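Local coordinates for protein T cell receptor mu chain (PDB 7L15) that pairs with a gamma chain to form the marsupial gamma mu T cell receptor, which probably recognises antigen at the T cell surface, at residues G75-S80 / L90-L95; I127-P132 / Y157-H162; E14-T19 / K117-L122; V140-D145 / D199-S204. All blocks are in the same frame, centred on the assembly; numbering follows the deposited sequence.

Overall arrangement
The four contacts sample both immunoglobulin domains and their junction. Contacts 1 and 3 lie in the V-set domain with centres about 22 Å apart; one builds a hairpin within a sheet, the other brings the first strand to the J-region strand. Contact 2 joins the end of that domain to a loop of the C1-set domain, and it touches contact 1 where Leu95 CB meets Val128 CG1 at 4.2 Å. Contact 4 spans the core of the C1-set domain, its centre about 24 Å from that of contact 2 and about 53 Å from that of contact 3. A protein-attached glycan lies about 11 Å from the Ser79 side chain, and the gamma chain reaches contacts 3 and 4.

Contact 1 of 4, residues G75-S80 / L90-L95; sequences GRITSS and LQIEDL
Strands 77-82 and 87-92 form the D-E beta hairpin of the immunoglobulin V-set domain, and its two faces are packed very differently. On the buried face Ile77 and Ile92 make a non-hydrogen-bonded pair and run side by side, each with CG1 beside its backbone N. Ile77 CG1 meets Ile92 CG1 at 3.9 Å, while Ile77 CG2 rests on Leu90 CD1. Leu62, Thr63 and Tyr103 also pack against this apolar row.

The face carrying Thr78 and Gln91 is looser and more exposed, with a water bridging its polar tips. The backbones grip each other firmly, Thr78 N to Gln91 O and Gln91 N to Thr78 O both spanning 2.8 Å in the carbonyl planes. The water accepts from Gln91 NE2 at 2.8 Å, donates to Arg76 O and lies 2.7 Å from Thr78 OG1.

At the open end of the hairpin the extended Arg76 side chain crosses Ile92 obliquely. Its guanidinium forms salt bridges with Glu74 and with Asp99, the latter the arginine-aspartate pair characteristic of V domains. Arg76 NH1 further donates to Glu93 O at 3.2 Å, with the acceptor near the guanidinium plane and the N-H...O angle 156°.

Contact 2 of 4, residues I127-P132 / Y157-H162; sequences IVEPRP and YPKELH
Strand 124-129 ends at Glu129, and the chain then runs through Pro130, Arg131 and Pro132 toward the C1-set domain, meeting the loop that follows strand 148-156. Glu129, whose backbone is still bonded to Tyr26 and Ala28 of the V-set domain, opens the contact. Its CG occupies the crowded position between backbone N and carbonyl carbon (chi1 68°), from which the extended chain sends the carboxylate toward Lys159. The lysine, bent at its outer torsions, crosses it at about a right angle, and Glu129 OE2 stands 3.7 Å from Lys159 NZ in a long salt bridge.

Pro130 also faces the loop, but more distantly: its carbonyl O lies 4.3 Å from Tyr157 OH, and its ring packs on Leu97 and on Tyr187, a residue that Tyr157 and Lys159 touch as well. The CB of Arg131 points away from the loop. Pro132 makes the closest approach, lying alongside the tyrosine tip with CA 3.1 Å from Tyr157 OH and CB 4.2 Å from Tyr157 CZ. Tyr157 reaches this position with CG anti to its backbone N (chi1 -173°). The peptide bond between Tyr157 and Pro158 is cis, and Pro158 CB sits 4.0 Å above the centre of the Tyr157 ring.

At this surface contact of the V-C junction the two segments therefore meet without a hydrogen bond, chiefly through one long ion pair and a tyrosine tip against a proline, so little directional bonding links them.

Contact 3 of 4, residues E14-T19 / K117-L122; sequences EKTLLT and KLVFGL
Leu18, Val119 and Thr16 carry most of the surface buried where the start of the first strand, 17-27, and the residues leading into it pass the J-region strand 117-120. Leu18 contributes the largest share. With CG anti to its carbonyl carbon, it points inward and lays CD1 across the opposing backbone, 3.6 Å from Val119 O and 4.2 Å from Phe120 C. The same side chain packs on Cys36 and Cys105, the partners of the domain's disulfide, so it belongs to the apolar centre of the sandwich.

Val119 comes next and meets Thr16 tip to tip. Its CG1, anti to the backbone N (chi1 -175°), faces the threonine methyl, with Thr16 CG2 to Val119 CG1 at 4.0 Å. Thr16 OG1 sits beside the backbone N, anti to the carbonyl carbon (chi1 -59°), where it bonds Arg107 NH1; this leaves CG2 anti to the N and gives the methyl to the valine. Arg107, on strand 101-109, also forms a salt bridge with Glu14.

Beyond the valine the backbones draw together, and Gly121 CA lies 3.8 Å from Leu18 O, an approach that a CB on Gly121, pointing at Leu18 O, would obstruct. The CB of Phe120 points away from segment 14-19; its ring stacks edge-to-face with Trp53 and touches Tyr38 of the gamma chain, while Leu118 N donates to that tyrosine's hydroxyl.

Phe120 and Gly121 begin the Phe-Gly-X-Gly signature of J-encoded strands. The start of strand A, paired with strand B, packs across the sandwich on strand G, as in antigen-receptor V domains.

Contact 4 of 4, residues V140-D145 / D199-S204; sequences VFLVRD and DAITCS
Alternate side chains of strand 139-145 point across to those of strand 201-207, the two short segments running roughly antiparallel but well askew (144°), their axes 7.9 Å apart. Leu142 drives its tip between two partners: CD2 touches Cys203 CB at 3.8 Å, and the leucine side chain crosses that of Ile201 obliquely, Leu142 CD1 lying 4.0 Å from Ile201 CG2. Val140 turns CG1 toward the sulfur, reaching Cys203 SG at 4.1 Å.

That sulfur is joined to Cys151 in the disulfide that pins the two sheets of the C1-set immunoglobulin sandwich. The contact spans the core between strand A of one sheet and strand F of the other, with Val149, Leu165 and Met214 packed around it. On the outer side of strand 139-145, Phe141 and Val143 pack on the gamma chain.

At the Asp199 end of the contact Arg144 meets Ile201 tip to tip. Its chi1, -115°, is not staggered, and the extended chain brings Arg144 NH2 to 3.3 Å from Ile201 CG2. Asp199 O lies at the guanidinium edge, near its plane, 2.7 Å from Arg144 NH2, but the N-H...O angle of 118° makes this hydrogen bond weak; a second weak one goes to Gly196 O.

Contact 1 of 4, residues G75-S80 / L90-L95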
loop_
_atom_site.group_PDB
_atom_site.type_symbol
_atom_site.label_atom_id
_atom_site.label_comp_id
_atom_site.label_asym_id
_atom_site.label_seq_id
_atom_site.Cartn_x
_atom_site.Cartn_y
_atom_site.Cartn_z
ATOM N N GLY A 75 -18.019 9.626 10.315
ATOM C CA GLY A 75 -19.373 10.084 10.029
ATOM C C GLY A 75 -19.801 9.899 8.580
ATOM O O GLY A 75 -20.958 9.574 8.302
ATOM N N ARG A 76 -18.885 10.119 7.637
ATOM C CA ARG A 76 -19.224 10.030 6.218
ATOM C C ARG A 76 -19.444 8.582 5.730
ATOM O O ARG A 76 -19.869 8.397 4.581
ATOM C CB ARG A 76 -18.143 10.725 5.381
ATOM C CG ARG A 76 -16.774 10.050 5.429
ATOM C CD ARG A 76 -15.629 10.904 4.837
ATOM N NE ARG A 76 -14.414 10.090 4.865
ATOM C CZ ARG A 76 -13.888 9.451 3.822
ATOM N NH1 ARG A 76 -14.429 9.557 2.611
ATOM N NH2 ARG A 76 -12.803 8.707 3.996
ATOM N N ILE A 77 -19.222 7.573 6.579
ATOM C CA ILE A 77 -19.319 6.153 6.229
ATOM C C ILE A 77 -20.534 5.539 6.919
ATOM O O ILE A 77 -20.701 5.692 8.136
ATOM C CB ILE A 77 -18.049 5.402 6.657
ATOM C CG1 ILE A 77 -16.814 5.996 5.964
ATOM C CG2 ILE A 77 -18.207 3.866 6.437
ATOM C CD1 ILE A 77 -15.531 5.240 6.220
ATOM N N THR A 78 -21.378 4.836 6.161
ATOM C CA THR A 78 -22.527 4.150 6.756
ATOM C C THR A 78 -22.809 2.857 5.994
ATOM O O THR A 78 -22.356 2.656 4.866
ATOM C CB THR A 78 -23.806 5.017 6.776
ATOM O OG1 THR A 78 -24.090 5.479 5.457
ATOM C CG2 THR A 78 -23.673 6.241 7.705
ATOM N N SER A 79 -23.573 1.977 6.627
ATOM C CA SER A 79 -24.012 0.751 5.986
ATOM C C SER A 79 -25.485 0.528 6.307
ATOM O O SER A 79 -26.032 1.121 7.233
ATOM C CB SER A 79 -23.162 -0.441 6.427
ATOM O OG SER A 79 -23.127 -0.514 7.835
ATOM N N SER A 80 -26.134 -0.319 5.520
ATOM C CA SER A 80 -27.556 -0.566 5.714
ATOM C C SER A 80 -27.895 -1.914 5.099
ATOM O O SER A 80 -27.078 -2.522 4.397
ATOM C CB SER A 80 -28.401 0.552 5.097
ATOM O OG SER A 80 -28.111 0.683 3.718
ATOM N N LEU A 90 -22.943 -0.306 1.450
ATOM C CA LEU A 90 -21.958 0.604 2.003
ATOM C C LEU A 90 -22.145 1.962 1.351
ATOM O O LEU A 90 -22.385 2.057 0.143
ATOM C CB LEU A 90 -20.540 0.087 1.770
ATOM C CG LEU A 90 -19.383 1.042 2.054
ATOM C CD1 LEU A 90 -19.246 1.240 3.530
ATOM C CD2 LEU A 90 -18.066 0.509 1.492
ATOM N N GLN A 91 -22.050 3.017 2.143
ATOM C CA GLN A 91 -22.060 4.353 1.577
ATOM C C GLN A 91 -20.936 5.167 2.182
ATOM O O GLN A 91 -20.809 5.238 3.404
ATOM C CB GLN A 91 -23.388 5.064 1.801
ATOM C CG GLN A 91 -23.290 6.512 1.382
ATOM C CD GLN A 91 -24.588 7.275 1.539
ATOM O OE1 GLN A 91 -25.469 7.203 0.674
ATOM N NE2 GLN A 91 -24.709 8.023 2.641
ATOM N N ILE A 92 -20.110 5.764 1.323
ATOM C CA ILE A 92 -19.028 6.623 1.759
ATOM C C ILE A 92 -19.150 7.918 0.981
ATOM O O ILE A 92 -18.933 7.948 -0.241
ATOM C CB ILE A 92 -17.645 5.995 1.566
ATOM C CG1 ILE A 92 -17.533 4.716 2.386
ATOM C CG2 ILE A 92 -16.568 6.953 2.048
ATOM C CD1 ILE A 92 -16.130 4.116 2.384
ATOM N N GLU A 93 -19.517 8.977 1.678
ATOM C CA GLU A 93 -19.621 10.281 1.060
ATOM C C GLU A 93 -18.257 10.925 1.011
ATOM O O GLU A 93 -17.356 10.576 1.780
ATOM C CB GLU A 93 -20.578 11.170 1.840
ATOM C CG GLU A 93 -21.919 10.534 2.022
ATOM C CD GLU A 93 -23.003 11.555 2.199
ATOM O OE1 GLU A 93 -23.638 11.541 3.267
ATOM O OE2 GLU A 93 -23.208 12.379 1.274
ATOM N N ASP A 94 -18.120 11.879 0.085
ATOM C CA ASP A 94 -16.954 12.758 0.006
ATOM C C ASP A 94 -15.663 11.965 -0.201
ATOM O O ASP A 94 -14.679 12.137 0.525
ATOM C CB ASP A 94 -16.855 13.664 1.240
ATOM C CG ASP A 94 -15.925 14.849 1.010
ATOM O OD1 ASP A 94 -15.566 15.081 -0.159
ATOM O OD2 ASP A 94 -15.544 15.542 1.979
ATOM N N LEU A 95 -15.671 11.097 -1.217
ATOM C CA LEU A 95 -14.507 10.270 -1.507
ATOM C C LEU A 95 -13.271 11.123 -1.759
ATOM O O LEU A 95 -13.337 12.187 -2.384
ATOM C CB LEU A 95 -14.762 9.399 -2.738
ATOM C CG LEU A 95 -15.715 8.212 -2.645
ATOM C CD1 LEU A 95 -15.920 7.637 -4.045
ATOM C CD2 LEU A 95 -15.130 7.175 -1.711
HETATM O O HOH W 1 -22.763 7.655 4.575
#

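Contact 2 of 4, residues I127-P132 / Y157-H162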
loop_
_atom_site.group_PDB
_atom_site.type_symbol
_atom_site.label_atom_id
_atom_site.label_comp_id
_atom_site.label_asym_id
_atom_site.label_seq_id
_atom_site.Cartn_x
_atom_site.Cartn_y
_atom_site.Cartn_z
ATOM N N ILE A 127 -11.282 2.895 -7.448
ATOM C CA ILE A 127 -10.223 3.837 -7.804
ATOM C C ILE A 127 -10.800 5.241 -7.696
ATOM O O ILE A 127 -11.760 5.577 -8.396
ATOM C CB ILE A 127 -9.680 3.589 -9.220
ATOM C CG1 ILE A 127 -9.040 2.206 -9.325
ATOM C CG2 ILE A 127 -8.644 4.643 -9.593
ATOM C CD1 ILE A 127 -8.902 1.745 -10.762
ATOM N N VAL A 128 -10.226 6.058 -6.825
ATOM C CA VAL A 128 -10.637 7.445 -6.702
ATOM C C VAL A 128 -9.619 8.289 -7.451
ATOM O O VAL A 128 -8.403 8.114 -7.289
ATOM C CB VAL A 128 -10.748 7.875 -5.230
ATOM C CG1 VAL A 128 -11.268 9.330 -5.134
ATOM C CG2 VAL A 128 -11.707 6.931 -4.473
ATOM N N GLU A 129 -10.101 9.179 -8.291
ATOM C CA GLU A 129 -9.222 10.061 -9.038
ATOM C C GLU A 129 -9.682 11.489 -8.821
ATOM O O GLU A 129 -10.805 11.718 -8.364
ATOM C CB GLU A 129 -9.207 9.698 -10.526
ATOM C CG GLU A 129 -10.499 9.956 -11.237
ATOM C CD GLU A 129 -10.463 9.441 -12.667
ATOM O OE1 GLU A 129 -11.491 9.598 -13.367
ATOM O OE2 GLU A 129 -9.405 8.879 -13.075
ATOM N N PRO A 130 -8.816 12.466 -9.065
ATOM C CA PRO A 130 -9.200 13.856 -8.808
ATOM C C PRO A 130 -10.398 14.276 -9.641
ATOM O O PRO A 130 -10.623 13.786 -10.752
ATOM C CB PRO A 130 -7.950 14.659 -9.196
ATOM C CG PRO A 130 -6.936 13.662 -9.683
ATOM C CD PRO A 130 -7.364 12.314 -9.247
ATOM N N ARG A 131 -11.188 15.180 -9.084
ATOM C CA ARG A 131 -12.312 15.684 -9.842
ATOM C C ARG A 131 -11.790 16.622 -10.929
ATOM O O ARG A 131 -10.810 17.341 -10.708
ATOM C CB ARG A 131 -13.335 16.370 -8.939
ATOM C CG ARG A 131 -13.176 17.828 -8.749
ATOM C CD ARG A 131 -13.042 18.140 -7.271
ATOM N NE ARG A 131 -14.320 18.102 -6.568
ATOM C CZ ARG A 131 -14.436 17.849 -5.267
ATOM N NH1 ARG A 131 -13.352 17.586 -4.546
ATOM N NH2 ARG A 131 -15.634 17.842 -4.690
ATOM N N PRO A 132 -12.371 16.580 -12.128
ATOM C CA PRO A 132 -11.885 17.439 -13.209
ATOM C C PRO A 132 -11.983 18.908 -12.832
ATOM O O PRO A 132 -12.820 19.324 -12.025
ATOM C CB PRO A 132 -12.811 17.086 -14.379
ATOM C CG PRO A 132 -13.248 15.673 -14.086
ATOM C CD PRO A 132 -13.443 15.686 -12.590
ATOM N N TYR A 157 -2.895 19.277 -15.231
ATOM C CA TYR A 157 -4.147 18.595 -15.300
ATOM C C TYR A 157 -4.603 18.829 -16.734
ATOM O O TYR A 157 -4.450 19.955 -17.232
ATOM C CB TYR A 157 -5.180 19.127 -14.298
ATOM C CG TYR A 157 -6.402 18.243 -14.338
ATOM C CD1 TYR A 157 -6.435 17.051 -13.615
ATOM C CD2 TYR A 157 -7.484 18.546 -15.164
ATOM C CE1 TYR A 157 -7.526 16.192 -13.684
ATOM C CE2 TYR A 157 -8.601 17.678 -15.239
ATOM C CZ TYR A 157 -8.604 16.508 -14.489
ATOM O OH TYR A 157 -9.676 15.644 -14.545
ATOM N N PRO A 158 -5.148 17.810 -17.428
ATOM C CA PRO A 158 -5.309 16.411 -17.017
ATOM C C PRO A 158 -3.967 15.642 -17.031
ATOM O O PRO A 158 -2.920 16.211 -17.372
ATOM C CB PRO A 158 -6.286 15.849 -18.073
ATOM C CG PRO A 158 -5.945 16.638 -19.320
ATOM C CD PRO A 158 -5.584 18.024 -18.823
ATOM N N LYS A 159 -4.015 14.349 -16.704
ATOM C CA LYS A 159 -2.804 13.580 -16.423
ATOM C C LYS A 159 -2.033 13.184 -17.675
ATOM O O LYS A 159 -0.844 12.877 -17.566
ATOM C CB LYS A 159 -3.142 12.299 -15.631
ATOM C CG LYS A 159 -3.773 11.203 -16.478
ATOM C CD LYS A 159 -4.305 10.040 -15.651
ATOM C CE LYS A 159 -5.784 10.206 -15.368
ATOM N NZ LYS A 159 -6.522 8.908 -15.382
ATOM N N GLU A 160 -2.671 13.146 -18.843
ATOM C CA GLU A 160 -1.977 12.709 -20.049
ATOM C C GLU A 160 -0.875 13.708 -20.406
ATOM O O GLU A 160 -1.128 14.918 -20.519
ATOM C CB GLU A 160 -2.958 12.544 -21.214
ATOM C CG GLU A 160 -3.967 11.412 -21.030
ATOM C CD GLU A 160 -5.090 11.768 -20.063
ATOM O OE1 GLU A 160 -5.341 12.972 -19.873
ATOM O OE2 GLU A 160 -5.712 10.841 -19.493
ATOM N N LEU A 161 0.356 13.206 -20.550
ATOM C CA LEU A 161 1.448 14.008 -21.094
ATOM C C LEU A 161 2.485 13.083 -21.712
ATOM O O LEU A 161 2.484 11.870 -21.500
ATOM C CB LEU A 161 2.097 14.925 -20.038
ATOM C CG LEU A 161 2.545 14.441 -18.647
ATOM C CD1 LEU A 161 2.966 12.987 -18.625
ATOM C CD2 LEU A 161 3.676 15.287 -18.098
ATOM N N HIS A 162 3.392 13.684 -22.460
ATOM C CA HIS A 162 4.514 12.988 -23.057
ATOM C C HIS A 162 5.775 13.712 -22.624
ATOM O O HIS A 162 5.826 14.946 -22.684
ATOM C CB HIS A 162 4.384 12.967 -24.581
ATOM C CG HIS A 162 5.351 12.060 -25.266
ATOM N ND1 HIS A 162 6.564 12.500 -25.755
ATOM C CD2 HIS A 162 5.277 10.743 -25.570
ATOM C CE1 HIS A 162 7.197 11.491 -26.327
ATOM N NE2 HIS A 162 6.436 10.416 -26.232
#

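Contact 3 of 4, residues E14-T19 / K117-L122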
loop_
_atom_site.group_PDB
_atom_site.type_symbol
_atom_site.label_atom_id
_atom_site.label_comp_id
_atom_site.label_asym_id
_atom_site.label_seq_id
_atom_site.Cartn_x
_atom_site.Cartn_y
_atom_site.Cartn_z
ATOM N N GLU A 14 -24.843 -24.303 6.524
ATOM C CA GLU A 14 -24.719 -22.978 5.937
ATOM C C GLU A 14 -23.420 -22.897 5.154
ATOM O O GLU A 14 -22.433 -23.547 5.501
ATOM C CB GLU A 14 -24.747 -21.874 7.012
ATOM C CG GLU A 14 -23.529 -21.857 7.947
ATOM C CD GLU A 14 -23.566 -20.730 8.988
ATOM O OE1 GLU A 14 -24.674 -20.179 9.244
ATOM O OE2 GLU A 14 -22.480 -20.416 9.553
ATOM N N LYS A 15 -23.444 -22.103 4.090
ATOM C CA LYS A 15 -22.241 -21.648 3.406
ATOM C C LYS A 15 -22.286 -20.125 3.351
ATOM O O LYS A 15 -23.364 -19.538 3.213
ATOM C CB LYS A 15 -22.143 -22.240 1.996
ATOM N N THR A 16 -21.133 -19.475 3.501
ATOM C CA THR A 16 -21.075 -18.010 3.485
ATOM C C THR A 16 -20.700 -17.548 2.082
ATOM O O THR A 16 -19.533 -17.582 1.699
ATOM C CB THR A 16 -20.079 -17.487 4.512
ATOM O OG1 THR A 16 -20.458 -17.934 5.815
ATOM C CG2 THR A 16 -20.045 -15.968 4.471
ATOM N N LEU A 17 -21.693 -17.117 1.312
ATOM C CA LEU A 17 -21.482 -16.596 -0.031
ATOM C C LEU A 17 -21.699 -15.087 0.006
ATOM O O LEU A 17 -22.762 -14.615 0.432
ATOM C CB LEU A 17 -22.435 -17.261 -1.027
ATOM C CG LEU A 17 -22.526 -18.786 -0.929
ATOM C CD1 LEU A 17 -23.605 -19.332 -1.872
ATOM C CD2 LEU A 17 -21.155 -19.417 -1.197
ATOM N N LEU A 18 -20.703 -14.338 -0.443
ATOM C CA LEU A 18 -20.760 -12.879 -0.441
ATOM C C LEU A 18 -20.177 -12.403 -1.758
ATOM O O LEU A 18 -19.098 -12.857 -2.150
ATOM C CB LEU A 18 -19.961 -12.271 0.731
ATOM C CG LEU A 18 -20.110 -12.861 2.148
ATOM C CD1 LEU A 18 -18.924 -12.464 3.009
ATOM C CD2 LEU A 18 -21.381 -12.379 2.793
ATOM N N THR A 19 -20.874 -11.488 -2.422
ATOM C CA THR A 19 -20.452 -10.973 -3.719
ATOM C C THR A 19 -20.650 -9.468 -3.710
ATOM O O THR A 19 -21.793 -8.995 -3.641
ATOM C CB THR A 19 -21.253 -11.617 -4.855
ATOM O OG1 THR A 19 -21.085 -13.026 -4.781
ATOM C CG2 THR A 19 -20.757 -11.147 -6.196
ATOM N N LYS A 117 -13.757 -16.020 13.156
ATOM C CA LYS A 117 -13.083 -15.535 11.962
ATOM C C LYS A 117 -14.002 -14.628 11.153
ATOM O O LYS A 117 -15.228 -14.618 11.315
ATOM C CB LYS A 117 -12.608 -16.683 11.068
ATOM C CG LYS A 117 -13.741 -17.589 10.627
ATOM C CD LYS A 117 -13.285 -18.750 9.727
ATOM C CE LYS A 117 -14.522 -19.510 9.215
ATOM N NZ LYS A 117 -14.253 -20.479 8.110
ATOM N N LEU A 118 -13.370 -13.861 10.282
ATOM C CA LEU A 118 -14.037 -13.154 9.210
ATOM C C LEU A 118 -13.925 -14.015 7.961
ATOM O O LEU A 118 -12.851 -14.549 7.674
ATOM C CB LEU A 118 -13.387 -11.787 8.991
ATOM C CG LEU A 118 -13.589 -10.843 10.179
ATOM C CD1 LEU A 118 -12.866 -9.515 9.961
ATOM C CD2 LEU A 118 -15.087 -10.630 10.334
ATOM N N VAL A 119 -15.050 -14.216 7.274
ATOM C CA VAL A 119 -15.066 -14.759 5.923
ATOM C C VAL A 119 -15.279 -13.581 4.996
ATOM O O VAL A 119 -16.152 -12.740 5.251
ATOM C CB VAL A 119 -16.157 -15.832 5.730
ATOM C CG1 VAL A 119 -16.051 -16.460 4.328
ATOM C CG2 VAL A 119 -16.026 -16.909 6.758
ATOM N N PHE A 120 -14.461 -13.493 3.951
ATOM C CA PHE A 120 -14.478 -12.375 3.019
ATOM C C PHE A 120 -14.932 -12.837 1.638
ATOM O O PHE A 120 -14.714 -13.985 1.246
ATOM C CB PHE A 120 -13.092 -11.730 2.882
ATOM C CG PHE A 120 -12.598 -11.022 4.128
ATOM C CD1 PHE A 120 -12.964 -9.710 4.389
ATOM C CD2 PHE A 120 -11.725 -11.647 4.998
ATOM C CE1 PHE A 120 -12.502 -9.054 5.507
ATOM C CE2 PHE A 120 -11.248 -10.983 6.128
ATOM C CZ PHE A 120 -11.641 -9.691 6.377
ATOM N N GLY A 121 -15.560 -11.931 0.889
ATOM C CA GLY A 121 -15.783 -12.154 -0.525
ATOM C C GLY A 121 -14.579 -11.716 -1.342
ATOM O O GLY A 121 -13.549 -11.298 -0.815
ATOM N N LEU A 122 -14.726 -11.809 -2.666
ATOM C CA LEU A 122 -13.652 -11.380 -3.553
ATOM C C LEU A 122 -13.402 -9.887 -3.458
ATOM O O LEU A 122 -12.288 -9.432 -3.740
ATOM C CB LEU A 122 -13.966 -11.766 -5.001
ATOM C CG LEU A 122 -13.983 -13.286 -5.194
ATOM C CD1 LEU A 122 -14.666 -13.667 -6.488
ATOM C CD2 LEU A 122 -12.556 -13.815 -5.170
#

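Contact 4 of 4, residues V140-D145 / D199-S204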
loop_
_atom_site.group_PDB
_atom_site.type_symbol
_atom_site.label_atom_id
_atom_site.label_comp_id
_atom_site.label_asym_id
_atom_site.label_seq_id
_atom_site.Cartn_x
_atom_site.Cartn_y
_atom_site.Cartn_z
ATOM N N VAL A 140 8.472 22.839 -15.498
ATOM C CA VAL A 140 9.460 21.795 -15.743
ATOM C C VAL A 140 10.797 22.213 -15.143
ATOM O O VAL A 140 11.303 23.300 -15.435
ATOM C CB VAL A 140 9.601 21.502 -17.251
ATOM C CG1 VAL A 140 10.644 20.440 -17.494
ATOM C CG2 VAL A 140 8.252 21.069 -17.825
ATOM N N PHE A 141 11.383 21.337 -14.327
ATOM C CA PHE A 141 12.651 21.619 -13.670
ATOM C C PHE A 141 13.592 20.450 -13.862
ATOM O O PHE A 141 13.190 19.297 -13.670
ATOM C CB PHE A 141 12.441 21.880 -12.180
ATOM C CG PHE A 141 11.377 22.888 -11.912
ATOM C CD1 PHE A 141 11.664 24.248 -11.975
ATOM C CD2 PHE A 141 10.087 22.489 -11.629
ATOM C CE1 PHE A 141 10.656 25.200 -11.752
ATOM C CE2 PHE A 141 9.081 23.436 -11.389
ATOM C CZ PHE A 141 9.371 24.793 -11.449
ATOM N N LEU A 142 14.843 20.749 -14.218
ATOM C CA LEU A 142 15.892 19.741 -14.282
ATOM C C LEU A 142 16.649 19.702 -12.963
ATOM O O LEU A 142 16.957 20.746 -12.382
ATOM C CB LEU A 142 16.869 20.038 -15.421
ATOM C CG LEU A 142 16.475 19.690 -16.852
ATOM C CD1 LEU A 142 17.485 20.306 -17.811
ATOM C CD2 LEU A 142 16.443 18.185 -17.003
ATOM N N VAL A 143 16.943 18.489 -12.491
ATOM C CA VAL A 143 17.746 18.296 -11.293
ATOM C C VAL A 143 18.740 17.187 -11.581
ATOM O O VAL A 143 18.429 16.220 -12.285
ATOM C CB VAL A 143 16.903 17.933 -10.048
ATOM C CG1 VAL A 143 17.749 18.106 -8.779
ATOM C CG2 VAL A 143 15.618 18.756 -9.992
ATOM N N ARG A 144 19.928 17.312 -11.002
ATOM C CA ARG A 144 21.036 16.405 -11.260
ATOM C C ARG A 144 21.629 15.890 -9.956
ATOM O O ARG A 144 21.624 16.577 -8.936
ATOM C CB ARG A 144 22.141 17.090 -12.061
ATOM C CG ARG A 144 22.343 16.523 -13.429
ATOM C CD ARG A 144 23.643 17.033 -14.014
ATOM N NE ARG A 144 23.791 16.650 -15.412
ATOM C CZ ARG A 144 23.429 17.416 -16.435
ATOM N NH1 ARG A 144 22.895 18.612 -16.222
ATOM N NH2 ARG A 144 23.601 16.982 -17.674
ATOM N N ASP A 145 22.115 14.654 -10.001
ATOM C CA ASP A 145 22.967 14.103 -8.947
ATOM C C ASP A 145 23.907 13.131 -9.654
ATOM O O ASP A 145 23.483 12.049 -10.076
ATOM C CB ASP A 145 22.152 13.423 -7.856
ATOM C CG ASP A 145 22.984 13.063 -6.642
ATOM O OD1 ASP A 145 23.645 13.959 -6.076
ATOM O OD2 ASP A 145 22.961 11.888 -6.235
ATOM N N ASP A 199 27.104 16.512 -19.706
ATOM C CA ASP A 199 26.434 16.524 -21.000
ATOM C C ASP A 199 25.302 17.546 -21.007
ATOM O O ASP A 199 24.684 17.837 -19.977
ATOM C CB ASP A 199 25.891 15.139 -21.354
ATOM C CG ASP A 199 26.986 14.147 -21.699
ATOM O OD1 ASP A 199 28.157 14.572 -21.815
ATOM O OD2 ASP A 199 26.672 12.943 -21.855
ATOM N N ALA A 200 25.051 18.116 -22.181
ATOM C CA ALA A 200 23.884 18.964 -22.358
ATOM C C ALA A 200 22.630 18.105 -22.272
ATOM O O ALA A 200 22.559 17.026 -22.866
ATOM C CB ALA A 200 23.949 19.695 -23.701
ATOM N N ILE A 201 21.649 18.564 -21.509
ATOM C CA ILE A 201 20.438 17.789 -21.288
ATOM C C ILE A 201 19.232 18.697 -21.482
ATOM O O ILE A 201 19.255 19.876 -21.110
ATOM C CB ILE A 201 20.441 17.122 -19.889
ATOM C CG1 ILE A 201 19.165 16.313 -19.674
ATOM C CG2 ILE A 201 20.669 18.141 -18.776
ATOM C CD1 ILE A 201 19.000 15.222 -20.705
ATOM N N THR A 202 18.195 18.156 -22.108
ATOM C CA THR A 202 16.947 18.875 -22.291
ATOM C C THR A 202 15.804 17.977 -21.862
ATOM O O THR A 202 15.726 16.819 -22.283
ATOM C CB THR A 202 16.748 19.310 -23.753
ATOM O OG1 THR A 202 17.713 20.315 -24.090
ATOM C CG2 THR A 202 15.341 19.869 -23.958
ATOM N N CYS A 203 14.923 18.500 -21.026
ATOM C CA CYS A 203 13.690 17.809 -20.711
ATOM C C CYS A 203 12.556 18.509 -21.433
ATOM O O CYS A 203 12.388 19.724 -21.301
ATOM C CB CYS A 203 13.418 17.785 -19.212
ATOM S SG CYS A 203 11.981 16.788 -18.908
ATOM N N SER A 204 11.775 17.751 -22.180
ATOM C CA SER A 204 10.761 18.328 -23.039
ATOM C C SER A 204 9.425 17.657 -22.760
ATOM O O SER A 204 9.323 16.427 -22.820
ATOM C CB SER A 204 11.154 18.175 -24.505
ATOM O OG SER A 204 10.021 18.390 -25.323
#